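Local coordinates for putative uncharacterized protein TTHB071 (Thermus thermophilus, PDB 3AYV), which is of unknown function but binds zinc ions in a xylose isomerase-like TIM barrel and may take part in protection against oxidative stress, at residues D62-D67 with A116-L121; G98-R103 with L109-P114. All coordinates share one frame; numbering follows the deposited sequence.

Interaction 1 of 2, residues D62-D67 with A116-L121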
loop_
_atom_site.group_PDB
_atom_site.type_symbol
_atom_site.label_atom_id
_atom_site.label_comp_id
_atom_site.label_asym_id
_atom_site.label_seq_id
_atom_site.Cartn_x
_atom_site.Cartn_y
_atom_site.Cartn_z
ATOM N N ASP A 62 -6.031 -11.905 -7.610
ATOM C CA ASP A 62 -4.848 -12.714 -7.378
ATOM C C ASP A 62 -4.300 -13.176 -8.728
ATOM O O ASP A 62 -4.989 -13.900 -9.477
ATOM C CB ASP A 62 -5.193 -13.939 -6.488
ATOM C CG ASP A 62 -3.989 -14.784 -6.188
ATOM O OD1 ASP A 62 -2.850 -14.331 -6.452
ATOM O OD2 ASP A 62 -4.165 -15.919 -5.682
ATOM N N LEU A 63 -3.065 -12.764 -9.034
ATOM C CA LEU A 63 -2.387 -13.227 -10.249
ATOM C C LEU A 63 -2.225 -14.759 -10.295
ATOM O O LEU A 63 -2.078 -15.343 -11.382
ATOM C CB LEU A 63 -1.011 -12.549 -10.407
ATOM C CG LEU A 63 -1.047 -11.044 -10.727
ATOM C CD1 LEU A 63 0.392 -10.494 -10.696
ATOM C CD2 LEU A 63 -1.701 -10.819 -12.125
ATOM N N LEU A 64 -2.256 -15.381 -9.126
ATOM C CA LEU A 64 -2.031 -16.815 -9.014
ATOM C C LEU A 64 -3.326 -17.546 -8.640
ATOM O O LEU A 64 -3.272 -18.703 -8.191
ATOM C CB LEU A 64 -0.951 -17.093 -7.974
ATOM C CG LEU A 64 0.426 -16.455 -8.192
ATOM C CD1 LEU A 64 1.297 -16.964 -7.068
ATOM C CD2 LEU A 64 1.017 -16.837 -9.590
ATOM N N SER A 65 -4.467 -16.874 -8.804
ATOM C CA SER A 65 -5.765 -17.533 -8.600
ATOM C C SER A 65 -5.880 -18.861 -9.400
ATOM O O SER A 65 -5.504 -18.918 -10.587
ATOM C CB SER A 65 -6.908 -16.626 -9.066
ATOM O OG SER A 65 -8.171 -17.255 -8.774
ATOM N N PRO A 66 -6.468 -19.908 -8.783
ATOM C CA PRO A 66 -6.762 -21.113 -9.584
ATOM C C PRO A 66 -7.829 -20.862 -10.652
ATOM O O PRO A 66 -7.956 -21.658 -11.597
ATOM C CB PRO A 66 -7.260 -22.151 -8.530
ATOM C CG PRO A 66 -7.746 -21.303 -7.380
ATOM C CD PRO A 66 -6.786 -20.090 -7.354
ATOM N N ASP A 67 -8.551 -19.745 -10.550
ATOM C CA ASP A 67 -9.572 -19.383 -11.536
ATOM C C ASP A 67 -8.890 -18.567 -12.649
ATOM O O ASP A 67 -8.408 -17.455 -12.387
ATOM C CB ASP A 67 -10.684 -18.570 -10.866
ATOM C CG ASP A 67 -11.874 -18.322 -11.778
ATOM O OD1 ASP A 67 -11.681 -17.940 -12.956
ATOM O OD2 ASP A 67 -13.017 -18.510 -11.320
ATOM N N ALA A 116 6.589 -13.731 -8.645
ATOM C CA ALA A 116 7.613 -12.876 -9.277
ATOM C C ALA A 116 7.478 -12.978 -10.789
ATOM O O ALA A 116 7.582 -11.973 -11.511
ATOM C CB ALA A 116 9.021 -13.312 -8.842
ATOM N N GLU A 117 7.259 -14.204 -11.269
ATOM C CA GLU A 117 7.092 -14.427 -12.688
ATOM C C GLU A 117 5.821 -13.762 -13.220
ATOM O O GLU A 117 5.854 -13.077 -14.231
ATOM C CB GLU A 117 7.101 -15.935 -12.990
ATOM C CG GLU A 117 6.719 -16.243 -14.438
ATOM C CD GLU A 117 6.672 -17.731 -14.708
ATOM O OE1 GLU A 117 7.630 -18.257 -15.321
ATOM O OE2 GLU A 117 5.676 -18.365 -14.278
ATOM N N ALA A 118 4.706 -13.945 -12.518
ATOM C CA ALA A 118 3.430 -13.374 -12.936
ATOM C C ALA A 118 3.459 -11.837 -12.933
ATOM O O ALA A 118 2.701 -11.176 -13.688
ATOM C CB ALA A 118 2.290 -13.907 -12.036
ATOM N N LEU A 119 4.335 -11.272 -12.118
ATOM C CA LEU A 119 4.465 -9.818 -12.026
ATOM C C LEU A 119 5.330 -9.234 -13.144
ATOM O O LEU A 119 5.437 -8.018 -13.242
ATOM C CB LEU A 119 5.057 -9.410 -10.685
ATOM C CG LEU A 119 4.047 -9.469 -9.523
ATOM C CD1 LEU A 119 4.813 -9.336 -8.252
ATOM C CD2 LEU A 119 3.015 -8.317 -9.680
ATOM N N GLY A 120 5.925 -10.098 -13.966
ATOM C CA GLY A 120 6.828 -9.651 -15.063
ATOM C C GLY A 120 6.264 -8.465 -15.853
ATOM O O GLY A 120 6.923 -7.421 -15.955
ATOM N N LEU A 121 5.052 -8.621 -16.395
ATOM C CA LEU A 121 4.408 -7.573 -17.233
ATOM C C LEU A 121 4.049 -6.328 -16.447
ATOM O O LEU A 121 4.060 -5.217 -16.980
ATOM C CB LEU A 121 3.153 -8.099 -17.935
ATOM C CG LEU A 121 3.321 -9.148 -19.040
ATOM C CD1 LEU A 121 1.934 -9.498 -19.602
ATOM C CD2 LEU A 121 4.310 -8.734 -20.174
#
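Leu63 and Leu64 meet Ala118 and Leu119 mainly through aliphatic carbons, and the two segments bury 155 Å² between them. The Ala118 methyl is shared by both leucines: its CB lies 3.9 Å from Leu63 CB and 4.0 Å from Leu64 CD2, so two successive leucines close on one small side chain. Leu63 then carries on past it. Its CD1 comes to 3.6 Å from Leu119 CD2 and 3.8 Å from Ala118 O, and the side chains of Leu63 and Leu119 cross at about a right angle, a branch-to-branch meeting and not an alignment along their lengths. The first torsion of Leu63 (chi1 -69°) sets CG opposite the carbonyl carbon, which directs the isobutyl end toward Leu119.

The two leucines are the middle residues of a type I turn from Asp62 to Ser65, closed by Ser65 N to Asp62 O at 3.1 Å. Asp62 OD1 also accepts from Leu64 N at 2.9 Å, an Asx turn in which the N-H arrives well above the carboxylate plane (75°). Further out, helix 68-87 flanks Leu63 with Thr74, Leu75 and Leu78, while Val149 and His153 of helix 147-153 pack on Leu119.

The side chain of Leu119 is about 14 Å from a zinc ion, so the packing does not touch the metal site directly. It joins the loop that follows strand 52-55, the strand ending in zinc ligand His55, to the helical layer after strand 92-96: neighbouring beta-alpha units of a TIM barrel.

Interaction 2 of 2, residues G98-R103 with L109-P114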
loop_
_atom_site.group_PDB
_atom_site.type_symbol
_atom_site.label_atom_id
_atom_site.label_comp_id
_atom_site.label_asym_id
_atom_site.label_seq_id
_atom_site.Cartn_x
_atom_site.Cartn_y
_atom_site.Cartn_z
ATOM N N GLY A 98 -2.024 -10.939 -3.399
ATOM C CA GLY A 98 -3.140 -11.775 -3.836
ATOM C C GLY A 98 -3.305 -13.031 -2.973
ATOM O O GLY A 98 -4.282 -13.778 -3.136
ATOM N N ILE A 99 -2.378 -13.249 -2.044
ATOM C CA ILE A 99 -2.424 -14.476 -1.209
ATOM C C ILE A 99 -3.733 -14.495 -0.368
ATOM O O ILE A 99 -4.110 -13.467 0.202
ATOM C CB ILE A 99 -1.158 -14.630 -0.348
ATOM C CG1 ILE A 99 -1.059 -16.077 0.189
ATOM C CG2 ILE A 99 -1.143 -13.593 0.848
ATOM C CD1 ILE A 99 0.180 -16.337 1.103
ATOM N N PRO A 100 -4.453 -15.631 -0.360
ATOM C CA PRO A 100 -5.657 -15.787 0.492
ATOM C C PRO A 100 -5.260 -15.755 1.948
ATOM O O PRO A 100 -4.132 -16.074 2.282
ATOM C CB PRO A 100 -6.142 -17.217 0.184
ATOM C CG PRO A 100 -5.501 -17.601 -1.099
ATOM C CD PRO A 100 -4.185 -16.834 -1.178
ATOM N N HIS A 101 -6.195 -15.414 2.824
ATOM C CA HIS A 101 -5.910 -15.490 4.229
ATOM C C HIS A 101 -5.694 -16.935 4.682
ATOM O O HIS A 101 -6.346 -17.841 4.171
ATOM C CB HIS A 101 -7.097 -14.945 5.028
ATOM C CG HIS A 101 -6.859 -15.048 6.480
ATOM N ND1 HIS A 101 -5.968 -14.219 7.139
ATOM C CD2 HIS A 101 -7.281 -15.955 7.388
ATOM C CE1 HIS A 101 -5.890 -14.593 8.406
ATOM N NE2 HIS A 101 -6.679 -15.641 8.581
ATOM N N GLY A 102 -4.780 -17.133 5.626
ATOM C CA GLY A 102 -4.657 -18.416 6.318
ATOM C C GLY A 102 -3.823 -19.485 5.627
ATOM O O GLY A 102 -3.929 -20.674 5.965
ATOM N N ARG A 103 -2.968 -19.089 4.676
ATOM C CA ARG A 103 -2.028 -20.049 4.107
ATOM C C ARG A 103 -0.937 -20.354 5.132
ATOM O O ARG A 103 -0.589 -19.485 5.955
ATOM C CB ARG A 103 -1.382 -19.512 2.814
ATOM C CG ARG A 103 -2.372 -19.132 1.706
ATOM C CD ARG A 103 -3.517 -20.156 1.541
ATOM N NE ARG A 103 -3.176 -21.203 0.603
ATOM C CZ ARG A 103 -3.893 -22.317 0.418
ATOM N NH1 ARG A 103 -4.999 -22.569 1.135
ATOM N NH2 ARG A 103 -3.492 -23.181 -0.482
ATOM N N LEU A 109 5.368 -19.493 0.851
ATOM C CA LEU A 109 6.698 -19.551 0.252
ATOM C C LEU A 109 6.651 -20.113 -1.155
ATOM O O LEU A 109 7.315 -19.593 -2.058
ATOM C CB LEU A 109 7.650 -20.384 1.156
ATOM C CG LEU A 109 9.102 -20.474 0.644
ATOM C CD1 LEU A 109 9.749 -19.084 0.406
ATOM C CD2 LEU A 109 9.963 -21.347 1.604
ATOM N N GLU A 110 5.835 -21.144 -1.373
ATOM C CA GLU A 110 5.732 -21.747 -2.703
ATOM C C GLU A 110 5.129 -20.792 -3.749
ATOM O O GLU A 110 5.353 -20.956 -4.928
ATOM C CB GLU A 110 4.897 -23.027 -2.654
ATOM C CG GLU A 110 5.606 -24.179 -1.942
ATOM C CD GLU A 110 4.694 -25.398 -1.779
ATOM O OE1 GLU A 110 3.908 -25.442 -0.797
ATOM O OE2 GLU A 110 4.756 -26.308 -2.642
ATOM N N ARG A 111 4.365 -19.796 -3.301
ATOM C CA ARG A 111 3.815 -18.815 -4.218
ATOM C C ARG A 111 4.853 -17.795 -4.657
ATOM O O ARG A 111 4.582 -17.062 -5.620
ATOM C CB ARG A 111 2.680 -18.032 -3.559
ATOM C CG ARG A 111 1.347 -18.752 -3.441
ATOM C CD ARG A 111 0.345 -17.876 -2.619
ATOM N NE ARG A 111 0.203 -16.523 -3.174
ATOM C CZ ARG A 111 -0.799 -16.147 -3.966
ATOM N NH1 ARG A 111 -1.762 -17.021 -4.269
ATOM N NH2 ARG A 111 -0.863 -14.897 -4.455
ATOM N N ALA A 112 5.988 -17.696 -3.957
ATOM C CA ALA A 112 6.885 -16.515 -4.161
ATOM C C ALA A 112 7.431 -16.367 -5.590
ATOM O O ALA A 112 7.339 -15.285 -6.205
ATOM C CB ALA A 112 8.034 -16.521 -3.158
ATOM N N LEU A 113 8.055 -17.415 -6.116
ATOM C CA LEU A 113 8.634 -17.275 -7.456
ATOM C C LEU A 113 7.564 -17.273 -8.563
ATOM O O LEU A 113 7.697 -16.517 -9.540
ATOM C CB LEU A 113 9.767 -18.294 -7.719
ATOM C CG LEU A 113 11.160 -17.837 -7.209
ATOM C CD1 LEU A 113 11.635 -16.528 -7.878
ATOM C CD2 LEU A 113 11.235 -17.730 -5.686
ATOM N N PRO A 114 6.483 -18.084 -8.411
ATOM C CA PRO A 114 5.407 -17.950 -9.385
ATOM C C PRO A 114 4.824 -16.532 -9.406
ATOM O O PRO A 114 4.484 -16.016 -10.485
ATOM C CB PRO A 114 4.369 -18.980 -8.891
ATOM C CG PRO A 114 5.252 -20.097 -8.386
ATOM C CD PRO A 114 6.340 -19.336 -7.637
#
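Gly98 meets the end of Arg111 through its backbone, with Gly98 C 3.4 Å from Arg111 NH2. Its positive phi (92°) would press any CB against the preceding carbonyl oxygen, and such a CB would also come close to NH2; glycine avoids both.

Ile99 supplies the broad surface. Its CA stands 3.5 Å above the guanidinium plane, over the centre, and its N lies over the same face at 3.3 Å from Arg111 NH2. Those two nitrogens are both donors, so the approach is packing and not a bond; Ile99 N gives its hydrogen to Ser97 OG. The ethyl branch runs beside the arginine stem, CG1 3.6 Å from Arg111 CD, because chi1 (-164°) turns CG1 opposite the backbone N. This loop follows strand 92-96 of the TIM barrel, whose last residue is the zinc ligand His96, and Arg111 comes from the junction of helices 105-110 and 112-118 in the same beta-alpha unit.

Pro100 extends the cover, placing CD 3.9 Å from Arg111 NH1 on the face that Ile99 N also overlies. The arginine chain bends at chi3 (54°), which lays the flat group against the loop while NH2 makes a salt bridge to Asp62. An alanine in place of Arg111 would probably leave the Asp62 carboxylate without its cationic partner and open a gap against Ile99 and Pro100, where the guanidinium face now lies.

From the N terminus, the chain leaves strand 52-55 and lays down 62-67, runs through helix 68-87 and strand 92-96, then enters 98-103. Interaction 2 closes first, a short loop whose segments are six residues apart in sequence, spanning most of helix 105-110. Interaction 1 closes later, when 116-121 returns to 62-67, and thus encloses it. Their centres lie 10 Å apart on one side of the chain's centre, and both use helix 112-118. The main link between them is the salt bridge from Asp62 OD1 to Arg111 NH2 at 2.9 Å; beside it, Leu64 CD1 packs 3.6 Å from Arg111 O. Two successive strand-to-helix loops are thereby tied to one helical layer.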